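Local coordinates for protein purine nucleoside phosphorylase (Schistosoma mansoni, PDB 5KO5) that probably catalyses the reversible phosphorolysis of purine nucleosides to free base and ribose 1-phosphate, and binds cytosine in this crystal, at residues Ile29-Gly34 against Val112-Asn117; Gln84-Met89 against Gly220-Pro225; Ser128-Leu133 against Gln186-Glu191; Val240-Asn245 against Ala264-Arg269. All coordinates share one frame; numbering follows the deposited sequence.

Contact 1: residues Ile29-Gly34 against Val112-Asn117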
loop_
_atom_site.group_PDB
_atom_site.type_symbol
_atom_site.label_atom_id
_atom_site.label_comp_id
_atom_site.label_asym_id
_atom_site.label_seq_id
_atom_site.Cartn_x
_atom_site.Cartn_y
_atom_site.Cartn_z
ATOM N N ILE A 29 -25.814 17.897 10.085
ATOM C CA ILE A 29 -24.367 17.976 10.217
ATOM C C ILE A 29 -23.891 16.731 10.946
ATOM O O ILE A 29 -24.521 16.283 11.909
ATOM C CB ILE A 29 -23.985 19.246 11.013
ATOM C CG1 ILE A 29 -24.401 20.492 10.236
ATOM C CG2 ILE A 29 -22.507 19.278 11.306
ATOM C CD1 ILE A 29 -24.660 21.698 11.124
ATOM N N GLY A 30 -22.786 16.163 10.477
ATOM C CA GLY A 30 -22.138 15.051 11.142
ATOM C C GLY A 30 -20.805 15.503 11.703
ATOM O O GLY A 30 -20.169 16.415 11.169
ATOM N N ILE A 31 -20.389 14.886 12.807
ATOM C CA ILE A 31 -19.093 15.209 13.402
ATOM C C ILE A 31 -18.355 13.930 13.785
ATOM O O ILE A 31 -18.943 12.970 14.296
ATOM C CB ILE A 31 -19.159 16.232 14.565
ATOM C CG1 ILE A 31 -19.824 15.646 15.795
ATOM C CG2 ILE A 31 -19.908 17.505 14.165
ATOM C CD1 ILE A 31 -19.806 16.593 16.993
ATOM N N ILE A 32 -17.052 13.923 13.531
ATOM C CA ILE A 32 -16.160 12.848 13.946
ATOM C C ILE A 32 -14.964 13.533 14.581
ATOM O O ILE A 32 -14.355 14.416 13.969
ATOM C CB ILE A 32 -15.734 11.975 12.749
ATOM C CG1 ILE A 32 -16.950 11.282 12.119
ATOM C CG2 ILE A 32 -14.685 10.956 13.160
ATOM C CD1 ILE A 32 -16.645 10.554 10.811
ATOM N N CYS A 33 -14.659 13.178 15.821
ATOM C CA CYS A 33 -13.714 13.941 16.623
ATOM C C CYS A 33 -12.451 13.132 16.872
ATOM O O CYS A 33 -12.502 11.907 17.047
ATOM C CB CYS A 33 -14.339 14.333 17.962
ATOM S SG CYS A 33 -15.849 15.298 17.786
ATOM N N GLY A 34 -11.315 13.825 16.896
ATOM C CA GLY A 34 -10.061 13.171 17.199
ATOM C C GLY A 34 -9.960 12.777 18.663
ATOM O O GLY A 34 -10.754 13.183 19.512
ATOM N N VAL A 112 -23.080 18.128 5.717
ATOM C CA VAL A 112 -21.740 18.603 6.036
ATOM C C VAL A 112 -21.181 17.716 7.135
ATOM O O VAL A 112 -21.864 17.469 8.137
ATOM C CB VAL A 112 -21.771 20.066 6.513
ATOM C CG1 VAL A 112 -20.391 20.503 7.002
ATOM C CG2 VAL A 112 -22.271 20.978 5.395
ATOM N N LEU A 113 -19.952 17.241 6.941
ATOM C CA LEU A 113 -19.234 16.430 7.917
ATOM C C LEU A 113 -18.035 17.228 8.413
ATOM O O LEU A 113 -17.212 17.680 7.607
ATOM C CB LEU A 113 -18.783 15.121 7.272
ATOM C CG LEU A 113 -17.906 14.196 8.120
ATOM C CD1 LEU A 113 -18.596 13.812 9.435
ATOM C CD2 LEU A 113 -17.575 12.962 7.299
ATOM N N LEU A 114 -17.948 17.410 9.731
ATOM C CA LEU A 114 -16.840 18.105 10.378
ATOM C C LEU A 114 -15.965 17.067 11.062
ATOM O O LEU A 114 -16.476 16.234 11.815
ATOM C CB LEU A 114 -17.364 19.079 11.440
ATOM C CG LEU A 114 -18.412 20.095 10.971
ATOM C CD1 LEU A 114 -18.862 20.997 12.126
ATOM C CD2 LEU A 114 -17.898 20.928 9.788
ATOM N N ILE A 115 -14.652 17.120 10.814
ATOM C CA ILE A 115 -13.720 16.111 11.311
ATOM C C ILE A 115 -12.534 16.797 11.972
ATOM O O ILE A 115 -11.985 17.763 11.434
ATOM C CB ILE A 115 -13.210 15.225 10.158
ATOM C CG1 ILE A 115 -14.368 14.635 9.354
ATOM C CG2 ILE A 115 -12.316 14.110 10.703
ATOM C CD1 ILE A 115 -13.913 13.857 8.120
ATOM N N THR A 116 -12.114 16.284 13.129
ATOM C CA THR A 116 -10.844 16.689 13.716
ATOM C C THR A 116 -9.963 15.461 13.908
ATOM O O THR A 116 -10.446 14.329 13.980
ATOM C CB THR A 116 -11.013 17.425 15.061
ATOM O OG1 THR A 116 -11.675 16.566 16.005
ATOM C CG2 THR A 116 -11.822 18.706 14.880
ATOM N N ASN A 117 -8.653 15.695 13.966
ATOM C CA ASN A 117 -7.704 14.622 14.213
ATOM C C ASN A 117 -6.468 15.208 14.885
ATOM O O ASN A 117 -6.281 16.426 14.929
ATOM C CB ASN A 117 -7.351 13.851 12.925
ATOM C CG ASN A 117 -6.627 14.702 11.891
ATOM O OD1 ASN A 117 -5.553 15.246 12.149
ATOM N ND2 ASN A 117 -7.203 14.792 10.698
#
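The carbonyl oxygen of G30 receives two donors from the neighbouring strand: the N-H of L114, with G30 O to L114 N at 2.8 Å and an N-H...O angle of 172°, and a weaker CA-H...O contact from L113. The same alternation continues along the pair. V112 O takes the N-H of G30, L114 O that of I32, and I32 O that of T116, a parallel ladder in which the strand axes differ by only 16°. Beyond I32 the strand ends, and a side chain takes over as acceptor. T116 OG1 sits between its own backbone N and carbonyl carbon (chi1 60°) and accepts the N-H of G34 at 2.9 Å from G34 N. T116 O lies near the same nitrogen, but at a poor angle for a bond.

On one face of the sheet I29 CG2 and I31 CG2 both meet L114, I31 CG2 lying 4.0 Å from L114 CB. F277 and I281 of helix 259-283 pack on L114 from that side. On the other face L113 CD1 settles over the backbone of G30, 3.6 Å from G30 C, and the same methyl touches I32 CG1 at 4.0 Å. Helix 224-232 lies on this face, against I32, L113 and I115.

N117 points away from strand 29-32, and its OD1 is hydrogen-bonded to S241 OG. The ladder belongs to the central sheet of the α/β phosphorylase fold, with 29-32 leading into a glycine-rich loop that in relatives binds phosphate.

Contact 2: residues Gln84-Met89 against Gly220-Pro225. With CYT (6-aminopyrimidin-2(1H)-one), chain B.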
loop_
_atom_site.group_PDB
_atom_site.type_symbol
_atom_site.label_atom_id
_atom_site.label_comp_id
_atom_site.label_asym_id
_atom_site.label_seq_id
_atom_site.Cartn_x
_atom_site.Cartn_y
_atom_site.Cartn_z
ATOM N N GLN A 84 -19.122 8.835 18.527
ATOM C CA GLN A 84 -18.354 8.811 19.764
ATOM C C GLN A 84 -17.622 7.474 19.800
ATOM O O GLN A 84 -18.200 6.445 20.156
ATOM C CB GLN A 84 -19.280 8.972 20.963
ATOM C CG GLN A 84 -18.547 9.184 22.261
ATOM C CD GLN A 84 -19.498 9.379 23.405
ATOM O OE1 GLN A 84 -20.411 8.579 23.613
ATOM N NE2 GLN A 84 -19.303 10.457 24.151
ATOM N N GLY A 85 -16.349 7.490 19.427
ATOM C CA GLY A 85 -15.643 6.246 19.206
ATOM C C GLY A 85 -15.409 6.034 17.726
ATOM O O GLY A 85 -16.155 5.328 17.042
ATOM N N ARG A 86 -14.361 6.670 17.229
ATOM C CA ARG A 86 -14.027 6.656 15.818
ATOM C C ARG A 86 -13.499 5.285 15.399
ATOM O O ARG A 86 -12.838 4.588 16.170
ATOM C CB ARG A 86 -12.928 7.688 15.612
ATOM C CG ARG A 86 -12.554 7.956 14.214
ATOM C CD ARG A 86 -11.558 9.070 14.240
ATOM N NE ARG A 86 -11.430 9.688 12.936
ATOM C CZ ARG A 86 -10.879 10.874 12.750
ATOM N NH1 ARG A 86 -10.410 11.552 13.794
ATOM N NH2 ARG A 86 -10.798 11.374 11.532
ATOM N N LEU A 87 -13.787 4.904 14.162
ATOM C CA LEU A 87 -13.280 3.658 13.603
ATOM C C LEU A 87 -12.030 3.972 12.792
ATOM O O LEU A 87 -12.097 4.717 11.810
ATOM C CB LEU A 87 -14.333 3.006 12.715
ATOM C CG LEU A 87 -15.702 2.817 13.364
ATOM C CD1 LEU A 87 -16.674 2.291 12.321
ATOM C CD2 LEU A 87 -15.599 1.874 14.537
ATOM N N HIS A 88 -10.896 3.390 13.181
ATOM C CA HIS A 88 -9.619 3.621 12.508
ATOM C C HIS A 88 -9.186 2.383 11.738
ATOM O O HIS A 88 -9.306 1.256 12.229
ATOM C CB HIS A 88 -8.531 3.930 13.530
ATOM C CG HIS A 88 -8.669 5.267 14.187
ATOM N ND1 HIS A 88 -9.233 5.433 15.436
ATOM C CD2 HIS A 88 -8.265 6.495 13.790
ATOM C CE1 HIS A 88 -9.198 6.713 15.764
ATOM N NE2 HIS A 88 -8.616 7.380 14.782
ATOM N N MET A 89 -8.639 2.594 10.539
ATOM C CA MET A 89 -8.310 1.453 9.690
ATOM C C MET A 89 -7.136 0.644 10.232
ATOM O O MET A 89 -7.065 -0.562 9.970
ATOM C CB MET A 89 -8.157 1.894 8.228
ATOM C CG MET A 89 -9.467 2.529 7.728
ATOM S SD MET A 89 -9.750 2.470 5.949
ATOM C CE MET A 89 -9.951 0.714 5.689
ATOM N N GLY A 220 -0.969 11.751 9.457
ATOM C CA GLY A 220 -1.735 11.095 10.499
ATOM C C GLY A 220 -2.351 9.826 9.963
ATOM O O GLY A 220 -2.157 9.466 8.800
ATOM N N MET A 221 -3.131 9.170 10.824
ATOM C CA MET A 221 -3.581 7.799 10.593
ATOM C C MET A 221 -5.090 7.689 10.392
ATOM O O MET A 221 -5.660 6.605 10.562
ATOM C CB MET A 221 -3.141 6.881 11.732
ATOM C CG MET A 221 -1.668 6.931 12.053
ATOM S SD MET A 221 -1.320 5.917 13.501
ATOM C CE MET A 221 0.365 6.440 13.830
ATOM N N SER A 222 -5.754 8.775 10.028
ATOM C CA SER A 222 -7.206 8.732 9.968
ATOM C C SER A 222 -7.671 9.672 8.870
ATOM O O SER A 222 -6.884 10.094 8.017
ATOM C CB SER A 222 -7.804 9.132 11.326
ATOM O OG SER A 222 -7.587 10.508 11.564
ATOM N N THR A 223 -8.968 9.981 8.907
ATOM C CA THR A 223 -9.580 11.128 8.240
ATOM C C THR A 223 -9.801 10.910 6.749
ATOM O O THR A 223 -10.930 11.039 6.273
ATOM C CB THR A 223 -8.795 12.402 8.533
ATOM O OG1 THR A 223 -8.833 12.629 9.951
ATOM C CG2 THR A 223 -9.417 13.598 7.821
ATOM N N VAL A 224 -8.749 10.579 6.004
ATOM C CA VAL A 224 -8.848 10.368 4.561
ATOM C C VAL A 224 -9.910 9.329 4.186
ATOM O O VAL A 224 -10.673 9.568 3.237
ATOM C CB VAL A 224 -7.460 10.103 3.950
ATOM C CG1 VAL A 224 -7.570 9.594 2.512
ATOM C CG2 VAL A 224 -6.615 11.378 4.009
ATOM N N PRO A 225 -10.042 8.196 4.887
ATOM C CA PRO A 225 -11.115 7.253 4.503
ATOM C C PRO A 225 -12.496 7.866 4.630
ATOM O O PRO A 225 -13.316 7.753 3.709
ATOM C CB PRO A 225 -10.907 6.064 5.459
ATOM C CG PRO A 225 -9.417 6.141 5.815
ATOM C CD PRO A 225 -9.145 7.623 5.915
HETATM N N3 CYT B . 1.512 11.220 14.112
HETATM C C4 CYT B . 1.809 12.093 15.075
HETATM N N1 CYT B . -0.727 11.152 14.904
HETATM C C2 CYT B . 0.255 10.719 14.007
HETATM O O2 CYT B . -0.029 9.877 13.149
HETATM N N4 CYT B . 3.068 12.541 15.136
HETATM C C5 CYT B . 0.818 12.556 15.996
HETATM C C6 CYT B . -0.420 12.057 15.876
HETATM O O HOH W 1 -8.349 5.284 9.429
#
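R86 reaches S222 and T223 through a chain extended from CG to NE, with CG anti to the backbone N (chi1 -173°). Its NH2 lies 2.8 Å from T223 OG1, which is near the guanidinium plane, but the hydrogen bond is bent (123°) and weak. S222 OG approaches differently, over one face of the guanidinium and displaced from the centre of the group, 3.3 Å from R86 NH2 and at a poor angle for a bond. The two hydroxyls are themselves hydrogen-bonded, S222 OG to T223 OG1 at 2.9 Å. Stronger partners fix the arginine: NH1 binds T116 O, and NE forms a salt bridge with E226. T223 OG1 in turn receives N117 ND2.

H88 follows with the edge of its imidazole directed at the same serine, H88 CD2 meeting S222 CB at 3.6 Å. R86 CG lies over one face of this ring, away from its centre, and Y90 also stacks with H88.

At M89 the backbone joins in. A water accepts from M89 N at 2.9 Å and donates to M221 O, bridging the two segments. Farther out, M89 SD touches P225 CG at 3.7 Å, the two side chains running antiparallel alongside each other, and L145 of a neighbouring subunit packs on M89.

M221 lays CG and CE against cytosine O2, each 3.5 Å away. An arginine, a histidine and a serine gathered beside the base pocket, with ethanediol bound next to S222, are consistent with the phosphate site of trimeric purine nucleoside phosphorylases.

Contact 3: residues Ser128-Leu133 against Gln186-Glu191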
loop_
_atom_site.group_PDB
_atom_site.type_symbol
_atom_site.label_atom_id
_atom_site.label_comp_id
_atom_site.label_asym_id
_atom_site.label_seq_id
_atom_site.Cartn_x
_atom_site.Cartn_y
_atom_site.Cartn_z
ATOM N N SER A 128 3.768 22.433 17.819
ATOM C CA SER A 128 2.819 21.726 18.669
ATOM C C SER A 128 1.730 22.685 19.135
ATOM O O SER A 128 2.022 23.804 19.581
ATOM C CB SER A 128 3.567 21.164 19.879
ATOM O OG SER A 128 2.707 20.433 20.731
ATOM N N GLY A 129 0.475 22.254 19.023
ATOM C CA GLY A 129 -0.653 23.083 19.389
ATOM C C GLY A 129 -1.246 23.905 18.261
ATOM O O GLY A 129 -2.271 24.563 18.475
ATOM N N ASP A 130 -0.641 23.895 17.074
ATOM C CA ASP A 130 -1.213 24.599 15.935
ATOM C C ASP A 130 -2.357 23.784 15.339
ATOM O O ASP A 130 -2.473 22.577 15.554
ATOM C CB ASP A 130 -0.159 24.822 14.845
ATOM C CG ASP A 130 0.854 25.915 15.197
ATOM O OD1 ASP A 130 0.655 26.656 16.184
ATOM O OD2 ASP A 130 1.860 26.041 14.463
ATOM N N PHE A 131 -3.208 24.462 14.578
ATOM C CA PHE A 131 -4.286 23.827 13.833
ATOM C C PHE A 131 -3.988 23.944 12.346
ATOM O O PHE A 131 -3.517 24.987 11.880
ATOM C CB PHE A 131 -5.628 24.506 14.100
ATOM C CG PHE A 131 -6.037 24.508 15.540
ATOM C CD1 PHE A 131 -6.415 23.330 16.171
ATOM C CD2 PHE A 131 -6.069 25.689 16.260
ATOM C CE1 PHE A 131 -6.805 23.338 17.508
ATOM C CE2 PHE A 131 -6.460 25.702 17.590
ATOM C CZ PHE A 131 -6.827 24.523 18.211
ATOM N N VAL A 132 -4.283 22.885 11.595
ATOM C CA VAL A 132 -4.144 22.899 10.142
ATOM C C VAL A 132 -5.496 22.604 9.503
ATOM O O VAL A 132 -6.068 21.523 9.708
ATOM C CB VAL A 132 -3.066 21.920 9.660
ATOM C CG1 VAL A 132 -2.999 21.926 8.140
ATOM C CG2 VAL A 132 -1.716 22.300 10.261
ATOM N N LEU A 133 -6.015 23.574 8.748
ATOM C CA LEU A 133 -7.165 23.327 7.889
ATOM C C LEU A 133 -6.690 22.482 6.715
ATOM O O LEU A 133 -5.819 22.906 5.951
ATOM C CB LEU A 133 -7.744 24.651 7.388
ATOM C CG LEU A 133 -8.065 25.684 8.467
ATOM C CD1 LEU A 133 -8.567 26.977 7.840
ATOM C CD2 LEU A 133 -9.076 25.132 9.465
ATOM N N GLN A 186 -6.110 33.286 15.098
ATOM C CA GLN A 186 -5.712 32.966 13.734
ATOM C C GLN A 186 -4.219 32.697 13.617
ATOM O O GLN A 186 -3.799 32.015 12.676
ATOM C CB GLN A 186 -6.146 34.072 12.770
ATOM C CG GLN A 186 -5.337 35.354 12.864
ATOM C CD GLN A 186 -5.613 36.126 14.133
ATOM O OE1 GLN A 186 -6.711 36.062 14.684
ATOM N NE2 GLN A 186 -4.612 36.853 14.615
ATOM N N ASP A 187 -3.409 33.204 14.553
ATOM C CA ASP A 187 -1.981 32.900 14.540
ATOM C C ASP A 187 -1.702 31.414 14.737
ATOM O O ASP A 187 -0.607 30.949 14.401
ATOM C CB ASP A 187 -1.257 33.729 15.605
ATOM C CG ASP A 187 -1.707 33.387 17.018
ATOM O OD1 ASP A 187 -2.862 33.706 17.375
ATOM O OD2 ASP A 187 -0.901 32.808 17.778
ATOM N N LEU A 188 -2.662 30.660 15.266
ATOM C CA LEU A 188 -2.511 29.219 15.423
ATOM C C LEU A 188 -2.934 28.436 14.190
ATOM O O LEU A 188 -2.682 27.228 14.128
ATOM C CB LEU A 188 -3.363 28.731 16.599
ATOM C CG LEU A 188 -3.084 29.350 17.964
ATOM C CD1 LEU A 188 -4.025 28.750 18.994
ATOM C CD2 LEU A 188 -1.632 29.134 18.366
ATOM N N VAL A 189 -3.580 29.075 13.218
ATOM C CA VAL A 189 -4.297 28.374 12.156
ATOM C C VAL A 189 -3.486 28.442 10.866
ATOM O O VAL A 189 -3.131 29.534 10.398
ATOM C CB VAL A 189 -5.710 28.945 11.960
ATOM C CG1 VAL A 189 -6.462 28.167 10.870
ATOM C CG2 VAL A 189 -6.480 28.927 13.274
ATOM N N HIS A 190 -3.206 27.277 10.292
ATOM C CA HIS A 190 -2.532 27.125 9.011
ATOM C C HIS A 190 -3.445 26.343 8.076
ATOM O O HIS A 190 -4.517 25.880 8.462
ATOM C CB HIS A 190 -1.222 26.348 9.181
ATOM C CG HIS A 190 -0.270 26.966 10.155
ATOM N ND1 HIS A 190 0.898 27.586 9.762
ATOM C CD2 HIS A 190 -0.307 27.056 11.506
ATOM C CE1 HIS A 190 1.534 28.037 10.828
ATOM N NE2 HIS A 190 0.823 27.733 11.898
ATOM N N GLU A 191 -3.006 26.189 6.831
ATOM C CA GLU A 191 -3.633 25.257 5.906
ATOM C C GLU A 191 -2.565 24.322 5.362
ATOM O O GLU A 191 -1.380 24.661 5.340
ATOM C CB GLU A 191 -4.362 25.973 4.773
ATOM C CG GLU A 191 -3.448 26.765 3.870
ATOM C CD GLU A 191 -4.198 27.413 2.726
ATOM O OE1 GLU A 191 -5.372 27.791 2.925
ATOM O OE2 GLU A 191 -3.615 27.531 1.626
HETATM O O HOH W 2 1.191 29.079 14.786
#
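F131 O and H190 O each accept a 2.8 Å hydrogen bond across the strands, the first from H190 N (164°), the second from L133 N. A third comes from F131 N to L188 O at 2.9 Å, so the parallel pairing of strands 131-139 and 189-196 begins from the end of the 3-10 turn 186-188. CA-H groups of V189, V132 and E191 lean on the facing carbonyls between these bonds.

On the face shared by V132 and H190, the imidazole swings back along the strand to D130. H190 NE2 lies 3.2 Å from D130 OD2, with carboxylate and ring planes 32° apart, while F131 O is at the ring edge and in its plane. D130 OD2 accepts the N-H of K127, which ties the carboxylate to its own loop.

L188 divides its branches. Its CB and CD1 lie by the phenyl ring, L188 CB 4.1 Å from F131 CD2, and its CD2 turns to D130 OD1 at 4.0 Å. On the side of F131, L133 CG meets V189 CG1 at 3.8 Å, and helix 170-182 packs on both residues through A176, L177 and A180. The phenyl ring itself is met by W276 of helix 259-283, the planes at about 60°.

Backbone bonds thus carry the pairing; F131, L133, L188 and V189 pack on one side, while H190 meets D130 on the other. The nearby D130 carboxylate would be expected to stabilise a protonated H190 and could raise its proton affinity.

Contact 4: residues Val240-Asn245 against Ala264-Arg269; sequences VSLIAN and AVAEKR. With CYT (6-aminopyrimidin-2(1H)-one), chain B.
L242 and V265 carry this strand-on-helix packing, in which helix 259-283 lies across strand 236-246 in the α/β layering of the phosphorylase fold. L242 sets CG anti to its backbone N (chi1 172°), and from there its two methyls part. L242 CD2 rests against the helix backbone, 3.7 Å from A266 CA, and also nears V265 O. L242 CD1 meets R269 CG at 3.7 Å, the two side chains crossing at about a right angle.

R269 uses only the foot of its chain here. A bend at chi2 (-70°) turns CD aside after CB and CG have touched the leucine, and the guanidinium goes elsewhere, R269 NE donating to G129 O. K268 CE lies over one guanidinium face, toward the rim.

V265 sets its two methyls against successive carbonyls of the strand. One, V265 CG1, lies 3.6 Å from I243 O, and the other, V265 CG2, 3.5 Å from A244 O. Both carbonyls look elsewhere for protons: I243 O receives G129 N, and A244 O, in the modelled conformer, the hydroxyl of S128. No hydrogen bond joins strand to helix, so their contact rests on van der Waals packing.

Near its end the strand borders the base pocket, where A244 CB is 4.0 Å from cytosine C5. N245 places CG between its backbone N and carbonyl carbon (chi1 67°). Its ND2 is held by S247 OG and D250 OD2, which fixes the amide's orientation, and N245 OD1 accepts cytosine N4 at 2.9 Å.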
loop_
_atom_site.group_PDB
_atom_site.type_symbol
_atom_site.label_atom_id
_atom_site.label_comp_id
_atom_site.label_asym_id
_atom_site.label_seq_id
_atom_site.Cartn_x
_atom_site.Cartn_y
_atom_site.Cartn_z
ATOM N N VAL A 240 -9.844 19.296 10.224
ATOM C CA VAL A 240 -8.864 20.122 10.920
ATOM C C VAL A 240 -7.942 19.212 11.717
ATOM O O VAL A 240 -8.415 18.389 12.506
ATOM C CB VAL A 240 -9.555 21.134 11.853
ATOM C CG1 VAL A 240 -8.513 21.945 12.624
ATOM C CG2 VAL A 240 -10.477 22.034 11.044
ATOM N N SER A 241 -6.635 19.354 11.508
ATOM C CA SER A 241 -5.645 18.628 12.294
ATOM C C SER A 241 -5.128 19.505 13.423
ATOM O O SER A 241 -4.817 20.680 13.217
ATOM C CB SER A 241 -4.438 18.237 11.442
ATOM O OG SER A 241 -4.757 17.192 10.547
ATOM N N LEU A 242 -5.037 18.926 14.616
ATOM C CA LEU A 242 -4.301 19.532 15.716
ATOM C C LEU A 242 -2.897 18.941 15.707
ATOM O O LEU A 242 -2.738 17.720 15.754
ATOM C CB LEU A 242 -4.997 19.240 17.043
ATOM C CG LEU A 242 -4.242 19.638 18.318
ATOM C CD1 LEU A 242 -3.947 21.132 18.352
ATOM C CD2 LEU A 242 -5.052 19.230 19.528
ATOM N N ILE A 243 -1.886 19.801 15.628
ATOM C CA ILE A 243 -0.501 19.356 15.510
ATOM C C ILE A 243 0.005 18.953 16.893
ATOM O O ILE A 243 0.119 19.788 17.796
ATOM C CB ILE A 243 0.386 20.439 14.882
ATOM C CG1 ILE A 243 -0.159 20.843 13.498
ATOM C CG2 ILE A 243 1.832 19.977 14.836
ATOM C CD1 ILE A 243 -0.320 19.666 12.527
ATOM N N ALA A 244 0.312 17.666 17.065
ATOM C CA ALA A 244 0.814 17.191 18.353
ATOM C C ALA A 244 2.294 17.505 18.547
ATOM O O ALA A 244 2.742 17.703 19.678
ATOM C CB ALA A 244 0.585 15.683 18.483
ATOM N N ASN A 245 3.056 17.560 17.461
ATOM C CA ASN A 245 4.504 17.681 17.513
ATOM C C ASN A 245 4.949 17.979 16.097
ATOM O O ASN A 245 4.213 17.726 15.144
ATOM C CB ASN A 245 5.139 16.361 17.968
ATOM C CG ASN A 245 4.960 15.258 16.945
ATOM O OD1 ASN A 245 3.835 14.819 16.692
ATOM N ND2 ASN A 245 6.057 14.827 16.324
ATOM N N ALA A 264 -1.729 14.945 25.648
ATOM C CA ALA A 264 -1.562 16.156 26.448
ATOM C C ALA A 264 -1.745 17.406 25.599
ATOM O O ALA A 264 -2.271 18.417 26.082
ATOM C CB ALA A 264 -0.192 16.155 27.130
ATOM N N VAL A 265 -1.313 17.367 24.335
ATOM C CA VAL A 265 -1.585 18.489 23.439
ATOM C C VAL A 265 -3.081 18.605 23.174
ATOM O O VAL A 265 -3.640 19.708 23.177
ATOM C CB VAL A 265 -0.763 18.374 22.140
ATOM C CG1 VAL A 265 -1.093 19.533 21.208
ATOM C CG2 VAL A 265 0.718 18.374 22.468
ATOM N N ALA A 266 -3.753 17.474 22.942
ATOM C CA ALA A 266 -5.207 17.491 22.781
ATOM C C ALA A 266 -5.887 18.143 23.979
ATOM O O ALA A 266 -6.775 18.988 23.821
ATOM C CB ALA A 266 -5.732 16.069 22.563
ATOM N N GLU A 267 -5.464 17.788 25.191
ATOM C CA GLU A 267 -6.070 18.376 26.380
ATOM C C GLU A 267 -5.824 19.881 26.441
ATOM O O GLU A 267 -6.693 20.642 26.877
ATOM C CB GLU A 267 -5.548 17.667 27.631
ATOM C CG GLU A 267 -6.233 18.065 28.922
ATOM C CD GLU A 267 -7.746 18.132 28.800
ATOM O OE1 GLU A 267 -8.349 17.218 28.193
ATOM O OE2 GLU A 267 -8.334 19.107 29.314
ATOM N N LYS A 268 -4.648 20.326 25.993
ATOM C CA LYS A 268 -4.308 21.745 26.031
ATOM C C LYS A 268 -5.177 22.572 25.088
ATOM O O LYS A 268 -5.457 23.745 25.380
ATOM C CB LYS A 268 -2.832 21.921 25.674
ATOM C CG LYS A 268 -2.374 23.362 25.587
ATOM C CD LYS A 268 -0.925 23.431 25.150
ATOM C CE LYS A 268 -0.510 24.855 24.818
ATOM N NZ LYS A 268 0.936 24.903 24.453
ATOM N N ARG A 269 -5.597 21.999 23.958
ATOM C CA ARG A 269 -6.357 22.727 22.951
ATOM C C ARG A 269 -7.820 22.316 22.884
ATOM O O ARG A 269 -8.572 22.887 22.083
ATOM C CB ARG A 269 -5.723 22.538 21.565
ATOM C CG ARG A 269 -4.388 23.218 21.385
ATOM C CD ARG A 269 -4.538 24.729 21.334
ATOM N NE ARG A 269 -3.292 25.362 20.921
ATOM C CZ ARG A 269 -2.666 26.305 21.609
ATOM N NH1 ARG A 269 -3.193 26.778 22.736
ATOM N NH2 ARG A 269 -1.529 26.810 21.152
HETATM N N3 CYT B . 1.512 11.220 14.112
HETATM C C4 CYT B . 1.809 12.093 15.075
HETATM N N1 CYT B . -0.727 11.152 14.904
HETATM C C2 CYT B . 0.255 10.719 14.007
HETATM O O2 CYT B . -0.029 9.877 13.149
HETATM N N4 CYT B . 3.068 12.541 15.136
HETATM C C5 CYT B . 0.818 12.556 15.996
HETATM C C6 CYT B . -0.420 12.057 15.876
#

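Overall arrangement
Contacts 1, 3 and 4 share one sheet, in which strand 236-246 lies between 112-121 and 131-139. Contacts 1 and 2 are buried near the centre of the chain, their centres about 11 Å apart, and interlock through R86 and N117. Contact 4 is buried too but off-centre, about 14 Å from the chain's centre to its own, whereas contact 3, at about 16 Å, is only partly buried; G129 joins these two, with R269 spanning them. The chemistry differs accordingly: parallel backbone ladders in contacts 1 and 3, polar side chains and a water in contact 2, apolar strand-helix packing in contact 4. Contacts 2 and 4 both touch cytosine.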